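Side-chain contacts in geranylgeranyl pyrophosphate synthase (Corynebacterium glutamicum, PDB 3LK5), which probably condenses isoprenoid diphosphates into longer prenyl chains with the help of magnesium, as other members of the FPP/GGPP synthase family do: residues A[181-186]-A[221-226]; A[192-197]-A[213-218]; A[207-212]-A[334-339]. All coordinates share one frame; numbering follows the deposited sequence.

Contact 1: residues A[181-186]-A[221-226]; sequences RGMRTE and IARPLH
Arg223 meets Glu186 in a side-on salt bridge between two neighbouring helices of the all-helical prenyltransferase fold. The helix segments run nearly antiparallel, at 159°, and their axes come within 9.5 Å. The tight part lies where Met183 and Gly182 face Arg223. Met183 CB sits 3.6 Å from Arg223 CB, and the two side chains run alongside each other, pointing opposite ways. Met183 is a selenomethionine. Its end leads away from Arg223, and the side chain also packs on Leu97 and Ile100 of helix 87-111. Gly182 has no side chain, which lets Arg223 NE pass at 4.0 Å from its CA. Met183 and Glu186 are buried, whereas Gly182 and Arg223 are partly exposed and mark the more open side. The arginine chain bends at chi2 (-62°), which swings its head to the carboxylate of Glu186. The two flat groups lie only 14° apart. Arg223 NE gives a nearly straight bond of 2.9 Å to Glu186 OE1. Arg223 NH2 gives another of 2.8 Å to Glu186 OE2. Both oxygens use their syn lone pairs. The guanidinium is also held within its own helix: Arg223 NH1 donates to His226 ND1 at 3.0 Å, in the plane of the imidazole.

Contact 2: residues A[192-197]-A[213-218]; sequences LLDIYL and RFKTAA
Lys215 reaches across to Asp194, and this pair is the only one within 4.5 Å between the two segments, which lie on helix 170-199 and helix 205-231. Each leaves its backbone toward the other segment. The CA atoms of Asp194 and Lys215 are 8.3 Å apart, so the long lysine chain spans most of the distance. In Lys215, CG is anti to the backbone N (chi1 -180°). The next torsion is also extended, and a bend at chi3 (145°) sets the final run of the chain. The aspartate and the lysine meet at a slant. Lys215 NZ comes 3.1 Å from Asp194 OD2 and forms a hydrogen bond within a salt bridge. The ammonium does not lie in the carboxylate plane. It meets OD2 from above, 40° out of it. Lys215 CD and CE each stay 4.1 Å from Asp194 OD2, so the methylenes add little. The grip is one-sided: Asp194 OD1 is 5.0 Å from Lys215 NZ. Asp194 also touches Val211, and Lys215 touches Gln191. The helix that carries Lys215 makes a wider pi-type turn, where Ala218 N bonds to Arg213 O. Asp194 is a magnesium ligand, though no metal is bound to this chain. The side chains of Asp108 and Asp112, in the family's DDxxD motif, lie about 5 and 6 Å from that of Lys215. The lysine therefore sits among three metal-binding carboxylates. With the site empty, its positive charge probably offsets part of their negative charge.

Contact 3: residues A[207-212]-A[334-339]; sequences LADSVN and EQRISQ
Asp209 and Arg336 join helix 205-231 to helix 329-347 through a surface salt bridge backed by a water. The first interaction is the direct ionic one. Arg336 NH1 donates to Asp209 OD1 at 3.2 Å. The bond is long and bent, with an N-H...O angle of 138°. The oxygen lies at the edge of the guanidinium, close to its plane. NH1 approaches OD1 on the syn side, 18° out of the carboxylate plane. The two flat groups are turned 42° against each other. Only one oxygen is gripped directly, since Asp209 OD2 is 4.1 Å from Arg336 NH1. The second interaction is bridged. A water accepts from Arg336 NH2 at 3.0 Å and donates to Asp209 OD2. The distance from the water to Asp209 OD2 is very short, and its exact value is doubtful. If the water is placed correctly, both carboxylate oxygens are linked to both terminal nitrogens of the arginine, which would limit the rotation of both groups. The reach comes from the arginine. The CA atoms of Asp209 and Arg336 are 11.6 Å apart, and the Arg336 chain stays extended from CG to NE across that gap. Asp209 meets the arginine chain almost perpendicularly. The third kind is packing against a third helix. Val284, at the start of helix 284-296, touches both Asp209 and Arg336. Helix 236-263 also links the two sides, as its Leu255 touches Asn212 and Ile337. The contact thus sits at the surface of a group of four helices, in a chain built without strands.

How the contacts relate
Of the helices involved, 170-199 comes first along the chain and supplies 181-186 to contact 1 and then 192-197 to contact 2. The chain turns back into helix 205-231, which supplies 207-212, 213-218 and 221-226 in that order. Contact 2 closes the shorter loop, and contact 1 closes the longer one around it, as in a helical hairpin. Contact 3 starts inside both loops and closes much later, at 334-339, so it crosses both. Helix 205-231 is shared by all three. It is tied to helix 170-199 at two levels and to helix 329-347 at a third. Contact 2 touches each of the others, whereas contacts 1 and 3 stay apart.

Contact 1: residues A[181-186]-A[221-226]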
loop_
_atom_site.group_PDB
_atom_site.type_symbol
_atom_site.label_atom_id
_atom_site.label_comp_id
_atom_site.label_asym_id
_atom_site.label_seq_id
_atom_site.Cartn_x
_atom_site.Cartn_y
_atom_site.Cartn_z
ATOM N N ARG A 181 11.643 -3.433 6.661
ATOM C CA ARG A 181 11.980 -2.417 5.631
ATOM C C ARG A 181 12.523 -3.145 4.367
ATOM O O ARG A 181 12.059 -2.881 3.247
ATOM C CB ARG A 181 13.035 -1.438 6.168
ATOM C CG ARG A 181 13.437 -0.294 5.176
ATOM C CD ARG A 181 14.831 0.335 5.607
ATOM N NE ARG A 181 14.769 0.682 7.025
ATOM C CZ ARG A 181 15.576 0.165 7.947
ATOM N NH1 ARG A 181 16.579 -0.668 7.613
ATOM N NH2 ARG A 181 15.404 0.521 9.181
ATOM N N GLY A 182 13.453 -4.088 4.579
ATOM C CA GLY A 182 14.061 -4.834 3.425
ATOM C C GLY A 182 12.991 -5.565 2.627
ATOM O O GLY A 182 12.871 -5.380 1.412
HETATM N N MSE A 183 12.155 -6.352 3.308
HETATM C CA MSE A 183 11.193 -7.197 2.653
HETATM C C MSE A 183 10.254 -6.434 1.729
HETATM O O MSE A 183 10.005 -6.862 0.601
HETATM C CB MSE A 183 10.324 -7.906 3.702
HETATM C CG MSE A 183 9.282 -8.771 3.073
HETATM SE SE MSE A 183 8.267 -9.631 4.551
HETATM C CE MSE A 183 7.458 -8.018 5.288
ATOM N N ARG A 184 9.703 -5.319 2.202
ATOM C CA ARG A 184 8.649 -4.612 1.433
ATOM C C ARG A 184 9.254 -3.875 0.240
ATOM O O ARG A 184 8.669 -3.849 -0.839
ATOM C CB ARG A 184 7.819 -3.670 2.362
ATOM C CG ARG A 184 6.848 -4.545 3.208
ATOM C CD ARG A 184 6.742 -4.064 4.679
ATOM N NE ARG A 184 6.302 -2.655 4.790
ATOM C CZ ARG A 184 7.100 -1.606 5.019
ATOM N NH1 ARG A 184 8.435 -1.736 5.116
ATOM N NH2 ARG A 184 6.536 -0.392 5.186
ATOM N N THR A 185 10.437 -3.307 0.401
ATOM C CA THR A 185 11.068 -2.659 -0.762
ATOM C C THR A 185 11.478 -3.739 -1.781
ATOM O O THR A 185 11.325 -3.560 -3.001
ATOM C CB THR A 185 12.233 -1.781 -0.324
ATOM O OG1 THR A 185 11.673 -0.624 0.333
ATOM C CG2 THR A 185 13.061 -1.295 -1.562
ATOM N N GLU A 186 12.017 -4.852 -1.268
ATOM C CA GLU A 186 12.505 -5.934 -2.153
ATOM C C GLU A 186 11.392 -6.570 -2.977
ATOM O O GLU A 186 11.553 -6.784 -4.191
ATOM C CB GLU A 186 13.293 -6.973 -1.323
ATOM C CG GLU A 186 14.682 -6.452 -0.925
ATOM C CD GLU A 186 15.312 -7.128 0.311
ATOM O OE1 GLU A 186 14.728 -8.042 0.942
ATOM O OE2 GLU A 186 16.391 -6.663 0.729
ATOM N N ILE A 221 10.866 -16.256 2.012
ATOM C CA ILE A 221 11.588 -17.057 2.963
ATOM C C ILE A 221 12.619 -16.308 3.767
ATOM O O ILE A 221 12.594 -16.361 5.011
ATOM C CB ILE A 221 12.307 -18.302 2.251
ATOM C CG1 ILE A 221 11.292 -19.046 1.384
ATOM C CG2 ILE A 221 12.962 -19.208 3.358
ATOM C CD1 ILE A 221 11.730 -20.564 1.012
ATOM N N ALA A 222 13.549 -15.631 3.091
ATOM C CA ALA A 222 14.659 -15.027 3.834
ATOM C C ALA A 222 14.223 -13.917 4.783
ATOM O O ALA A 222 14.601 -13.917 5.958
ATOM C CB ALA A 222 15.774 -14.500 2.888
ATOM N N ARG A 223 13.452 -12.963 4.286
ATOM C CA ARG A 223 13.033 -11.901 5.190
ATOM C C ARG A 223 12.020 -12.350 6.273
ATOM O O ARG A 223 12.115 -11.855 7.386
ATOM C CB ARG A 223 12.534 -10.631 4.463
ATOM C CG ARG A 223 13.593 -9.903 3.598
ATOM C CD ARG A 223 14.757 -9.406 4.428
ATOM N NE ARG A 223 15.637 -8.544 3.605
ATOM C CZ ARG A 223 16.838 -8.126 3.998
ATOM N NH1 ARG A 223 17.314 -8.433 5.213
ATOM N NH2 ARG A 223 17.568 -7.344 3.197
ATOM N N PRO A 224 11.051 -13.249 5.960
ATOM C CA PRO A 224 10.228 -13.741 7.089
ATOM C C PRO A 224 11.115 -14.380 8.172
ATOM O O PRO A 224 10.901 -14.131 9.334
ATOM C CB PRO A 224 9.297 -14.775 6.408
ATOM C CG PRO A 224 9.028 -14.087 5.037
ATOM C CD PRO A 224 10.471 -13.646 4.655
ATOM N N LEU A 225 12.104 -15.201 7.795
ATOM C CA LEU A 225 13.009 -15.799 8.816
ATOM C C LEU A 225 13.711 -14.711 9.604
ATOM O O LEU A 225 13.808 -14.775 10.828
ATOM C CB LEU A 225 14.124 -16.662 8.167
ATOM C CG LEU A 225 13.564 -18.045 7.742
ATOM C CD1 LEU A 225 14.515 -18.726 6.708
ATOM C CD2 LEU A 225 13.271 -18.975 8.929
ATOM N N HIS A 226 14.241 -13.736 8.863
ATOM C CA HIS A 226 14.922 -12.589 9.463
ATOM C C HIS A 226 13.996 -11.872 10.453
ATOM O O HIS A 226 14.386 -11.578 11.584
ATOM C CB HIS A 226 15.411 -11.639 8.334
ATOM C CG HIS A 226 16.291 -10.527 8.811
ATOM N ND1 HIS A 226 16.773 -9.542 7.968
ATOM C CD2 HIS A 226 16.729 -10.210 10.054
ATOM C CE1 HIS A 226 17.475 -8.668 8.680
ATOM N NE2 HIS A 226 17.468 -9.057 9.942
#

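Contact 2: residues A[192-197]-A[213-218]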
loop_
_atom_site.group_PDB
_atom_site.type_symbol
_atom_site.label_atom_id
_atom_site.label_comp_id
_atom_site.label_asym_id
_atom_site.label_seq_id
_atom_site.Cartn_x
_atom_site.Cartn_y
_atom_site.Cartn_z
ATOM N N LEU A 192 8.508 -4.893 -9.906
ATOM C CA LEU A 192 8.784 -3.887 -10.928
ATOM C C LEU A 192 9.723 -4.455 -11.997
ATOM O O LEU A 192 9.523 -4.220 -13.195
ATOM C CB LEU A 192 9.385 -2.603 -10.324
ATOM C CG LEU A 192 8.336 -1.701 -9.668
ATOM C CD1 LEU A 192 8.995 -0.673 -8.710
ATOM C CD2 LEU A 192 7.501 -1.024 -10.758
ATOM N N LEU A 193 10.777 -5.145 -11.565
ATOM C CA LEU A 193 11.719 -5.746 -12.521
ATOM C C LEU A 193 11.035 -6.795 -13.410
ATOM O O LEU A 193 11.331 -6.884 -14.612
ATOM C CB LEU A 193 12.923 -6.355 -11.795
ATOM C CG LEU A 193 14.010 -7.005 -12.657
ATOM C CD1 LEU A 193 14.538 -6.012 -13.730
ATOM C CD2 LEU A 193 15.130 -7.431 -11.756
ATOM N N ASP A 194 10.125 -7.565 -12.817
ATOM C CA ASP A 194 9.360 -8.629 -13.504
ATOM C C ASP A 194 8.401 -8.081 -14.576
ATOM O O ASP A 194 8.306 -8.628 -15.699
ATOM C CB ASP A 194 8.575 -9.431 -12.471
ATOM C CG ASP A 194 8.152 -10.787 -12.974
ATOM O OD1 ASP A 194 8.919 -11.448 -13.704
ATOM O OD2 ASP A 194 7.045 -11.213 -12.615
ATOM N N ILE A 195 7.693 -7.009 -14.223
ATOM C CA ILE A 195 6.830 -6.263 -15.145
ATOM C C ILE A 195 7.602 -5.794 -16.368
ATOM O O ILE A 195 7.094 -5.853 -17.507
ATOM C CB ILE A 195 6.185 -5.004 -14.444
ATOM C CG1 ILE A 195 5.150 -5.432 -13.427
ATOM C CG2 ILE A 195 5.530 -4.049 -15.456
ATOM C CD1 ILE A 195 4.289 -6.523 -13.897
ATOM N N TYR A 196 8.821 -5.329 -16.120
ATOM C CA TYR A 196 9.689 -4.836 -17.162
ATOM C C TYR A 196 10.025 -6.013 -18.097
ATOM O O TYR A 196 9.902 -5.903 -19.337
ATOM C CB TYR A 196 10.959 -4.211 -16.568
ATOM C CG TYR A 196 12.039 -3.894 -17.576
ATOM C CD1 TYR A 196 12.092 -2.643 -18.230
ATOM C CD2 TYR A 196 13.011 -4.837 -17.892
ATOM C CE1 TYR A 196 13.098 -2.361 -19.177
ATOM C CE2 TYR A 196 14.012 -4.569 -18.835
ATOM C CZ TYR A 196 14.047 -3.337 -19.472
ATOM O OH TYR A 196 15.039 -3.088 -20.389
ATOM N N LEU A 197 10.466 -7.128 -17.518
ATOM C CA LEU A 197 10.806 -8.288 -18.384
ATOM C C LEU A 197 9.640 -8.713 -19.263
ATOM O O LEU A 197 9.843 -9.017 -20.462
ATOM C CB LEU A 197 11.340 -9.471 -17.559
ATOM C CG LEU A 197 12.535 -9.240 -16.617
ATOM C CD1 LEU A 197 12.962 -10.579 -16.000
ATOM C CD2 LEU A 197 13.710 -8.623 -17.322
ATOM N N ARG A 213 15.466 -13.638 -6.819
ATOM C CA ARG A 213 16.163 -13.262 -5.580
ATOM C C ARG A 213 15.300 -12.331 -4.694
ATOM O O ARG A 213 15.277 -12.484 -3.451
ATOM C CB ARG A 213 17.451 -12.541 -5.948
ATOM C CG ARG A 213 18.251 -12.014 -4.806
ATOM C CD ARG A 213 19.546 -11.348 -5.312
ATOM N NE ARG A 213 20.158 -10.613 -4.200
ATOM C CZ ARG A 213 21.060 -9.633 -4.308
ATOM N NH1 ARG A 213 21.490 -9.210 -5.500
ATOM N NH2 ARG A 213 21.512 -9.053 -3.202
ATOM N N PHE A 214 14.617 -11.384 -5.363
ATOM C CA PHE A 214 13.925 -10.268 -4.659
ATOM C C PHE A 214 12.426 -10.488 -4.560
ATOM O O PHE A 214 11.876 -10.407 -3.464
ATOM C CB PHE A 214 14.257 -8.916 -5.330
ATOM C CG PHE A 214 15.679 -8.495 -5.117
ATOM C CD1 PHE A 214 16.121 -8.122 -3.833
ATOM C CD2 PHE A 214 16.601 -8.542 -6.166
ATOM C CE1 PHE A 214 17.475 -7.739 -3.611
ATOM C CE2 PHE A 214 17.915 -8.159 -5.977
ATOM C CZ PHE A 214 18.369 -7.775 -4.700
ATOM N N LYS A 215 11.767 -10.821 -5.681
ATOM C CA LYS A 215 10.331 -11.019 -5.653
ATOM C C LYS A 215 9.941 -12.306 -4.908
ATOM O O LYS A 215 8.901 -12.354 -4.268
ATOM C CB LYS A 215 9.757 -11.028 -7.074
ATOM C CG LYS A 215 8.241 -11.226 -7.153
ATOM C CD LYS A 215 7.729 -11.279 -8.611
ATOM C CE LYS A 215 6.571 -12.272 -8.699
ATOM N NZ LYS A 215 5.756 -12.143 -9.943
ATOM N N THR A 216 10.798 -13.315 -4.944
ATOM C CA THR A 216 10.454 -14.573 -4.268
ATOM C C THR A 216 11.322 -14.881 -3.088
ATOM O O THR A 216 10.790 -15.083 -2.009
ATOM C CB THR A 216 10.468 -15.786 -5.227
ATOM O OG1 THR A 216 9.532 -15.526 -6.281
ATOM C CG2 THR A 216 10.013 -17.076 -4.467
ATOM N N ALA A 217 12.651 -14.955 -3.247
ATOM C CA ALA A 217 13.425 -15.532 -2.153
ATOM C C ALA A 217 13.432 -14.590 -0.913
ATOM O O ALA A 217 13.233 -15.037 0.216
ATOM C CB ALA A 217 14.849 -15.834 -2.572
ATOM N N ALA A 218 13.721 -13.316 -1.141
ATOM C CA ALA A 218 13.741 -12.316 -0.057
ATOM C C ALA A 218 12.365 -12.251 0.583
ATOM O O ALA A 218 12.203 -12.344 1.791
ATOM C CB ALA A 218 14.105 -10.903 -0.627
#

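Contact 3: residues A[207-212]-A[334-339]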
loop_
_atom_site.group_PDB
_atom_site.type_symbol
_atom_site.label_atom_id
_atom_site.label_comp_id
_atom_site.label_asym_id
_atom_site.label_seq_id
_atom_site.Cartn_x
_atom_site.Cartn_y
_atom_site.Cartn_z
ATOM N N LEU A 207 18.538 -11.375 -15.451
ATOM C CA LEU A 207 17.488 -10.521 -14.936
ATOM C C LEU A 207 16.376 -11.338 -14.306
ATOM O O LEU A 207 15.805 -10.931 -13.297
ATOM C CB LEU A 207 16.965 -9.572 -15.999
ATOM C CG LEU A 207 17.970 -8.453 -16.324
ATOM C CD1 LEU A 207 17.505 -7.726 -17.572
ATOM C CD2 LEU A 207 18.170 -7.464 -15.156
ATOM N N ALA A 208 16.065 -12.489 -14.901
ATOM C CA ALA A 208 15.100 -13.417 -14.303
ATOM C C ALA A 208 15.606 -13.881 -12.935
ATOM O O ALA A 208 14.790 -13.975 -11.983
ATOM C CB ALA A 208 14.841 -14.637 -15.233
ATOM N N ASP A 209 16.916 -14.146 -12.825
ATOM C CA ASP A 209 17.572 -14.474 -11.525
ATOM C C ASP A 209 17.329 -13.377 -10.465
ATOM O O ASP A 209 17.056 -13.682 -9.295
ATOM C CB ASP A 209 19.099 -14.639 -11.647
ATOM C CG ASP A 209 19.525 -15.918 -12.382
ATOM O OD1 ASP A 209 18.760 -16.917 -12.452
ATOM O OD2 ASP A 209 20.678 -15.917 -12.886
ATOM N N SER A 210 17.481 -12.115 -10.877
ATOM C CA SER A 210 17.236 -10.997 -9.971
ATOM C C SER A 210 15.812 -10.973 -9.484
ATOM O O SER A 210 15.563 -10.748 -8.286
ATOM C CB SER A 210 17.604 -9.650 -10.607
ATOM O OG SER A 210 19.003 -9.616 -10.872
ATOM N N VAL A 211 14.872 -11.190 -10.397
ATOM C CA VAL A 211 13.480 -11.256 -10.012
ATOM C C VAL A 211 13.289 -12.361 -8.946
ATOM O O VAL A 211 12.640 -12.147 -7.909
ATOM C CB VAL A 211 12.578 -11.528 -11.208
ATOM C CG1 VAL A 211 11.160 -11.791 -10.735
ATOM C CG2 VAL A 211 12.616 -10.353 -12.216
ATOM N N ASN A 212 13.858 -13.544 -9.204
ATOM C CA ASN A 212 13.718 -14.639 -8.236
ATOM C C ASN A 212 14.305 -14.292 -6.841
ATOM O O ASN A 212 13.685 -14.612 -5.818
ATOM C CB ASN A 212 14.355 -15.936 -8.769
ATOM C CG ASN A 212 13.609 -16.533 -9.951
ATOM O OD1 ASN A 212 14.146 -17.428 -10.684
ATOM N ND2 ASN A 212 12.382 -16.097 -10.154
ATOM N N GLU A 334 16.298 -28.242 -13.086
ATOM C CA GLU A 334 16.281 -29.268 -12.037
ATOM C C GLU A 334 17.649 -29.377 -11.343
ATOM O O GLU A 334 17.710 -29.500 -10.120
ATOM C CB GLU A 334 15.785 -30.629 -12.575
ATOM C CG GLU A 334 14.287 -30.655 -12.988
ATOM C CD GLU A 334 13.333 -31.028 -11.845
ATOM O OE1 GLU A 334 13.812 -31.125 -10.687
ATOM O OE2 GLU A 334 12.107 -31.242 -12.097
ATOM N N GLN A 335 18.741 -29.314 -12.115
ATOM C CA GLN A 335 20.087 -29.305 -11.523
ATOM C C GLN A 335 20.313 -28.106 -10.599
ATOM O O GLN A 335 20.910 -28.238 -9.527
ATOM C CB GLN A 335 21.186 -29.383 -12.616
ATOM C CG GLN A 335 21.294 -30.800 -13.269
ATOM C CD GLN A 335 21.914 -30.818 -14.709
ATOM O OE1 GLN A 335 21.796 -31.836 -15.432
ATOM N NE2 GLN A 335 22.543 -29.702 -15.120
ATOM N N ARG A 336 19.866 -26.931 -11.023
ATOM C CA ARG A 336 19.985 -25.728 -10.176
ATOM C C ARG A 336 19.199 -25.904 -8.871
ATOM O O ARG A 336 19.690 -25.542 -7.798
ATOM C CB ARG A 336 19.419 -24.513 -10.900
ATOM C CG ARG A 336 20.304 -23.972 -11.992
ATOM C CD ARG A 336 19.738 -22.643 -12.418
ATOM N NE ARG A 336 20.403 -22.081 -13.581
ATOM C CZ ARG A 336 20.448 -20.772 -13.817
ATOM N NH1 ARG A 336 19.869 -19.900 -12.969
ATOM N NH2 ARG A 336 21.060 -20.335 -14.909
ATOM N N ILE A 337 18.000 -26.484 -8.966
ATOM C CA ILE A 337 17.142 -26.707 -7.772
ATOM C C ILE A 337 17.887 -27.629 -6.804
ATOM O O ILE A 337 17.975 -27.377 -5.586
ATOM C CB ILE A 337 15.750 -27.280 -8.190
ATOM C CG1 ILE A 337 14.928 -26.227 -8.966
ATOM C CG2 ILE A 337 14.932 -27.816 -6.970
ATOM C CD1 ILE A 337 13.681 -26.815 -9.619
ATOM N N SER A 338 18.465 -28.703 -7.348
ATOM C CA SER A 338 19.203 -29.665 -6.529
ATOM C C SER A 338 20.365 -29.009 -5.794
ATOM O O SER A 338 20.549 -29.220 -4.579
ATOM C CB SER A 338 19.700 -30.822 -7.420
ATOM O OG SER A 338 18.604 -31.654 -7.732
ATOM N N GLN A 339 21.159 -28.233 -6.534
ATOM C CA GLN A 339 22.341 -27.549 -6.018
ATOM C C GLN A 339 21.950 -26.582 -4.891
ATOM O O GLN A 339 22.583 -26.541 -3.817
ATOM C CB GLN A 339 22.967 -26.692 -7.129
ATOM C CG GLN A 339 23.831 -27.372 -8.162
ATOM C CD GLN A 339 24.481 -26.334 -9.094
ATOM O OE1 GLN A 339 23.855 -25.838 -10.048
ATOM N NE2 GLN A 339 25.735 -25.995 -8.807
HETATM O O HOH W 1 22.083 -17.580 -14.197
#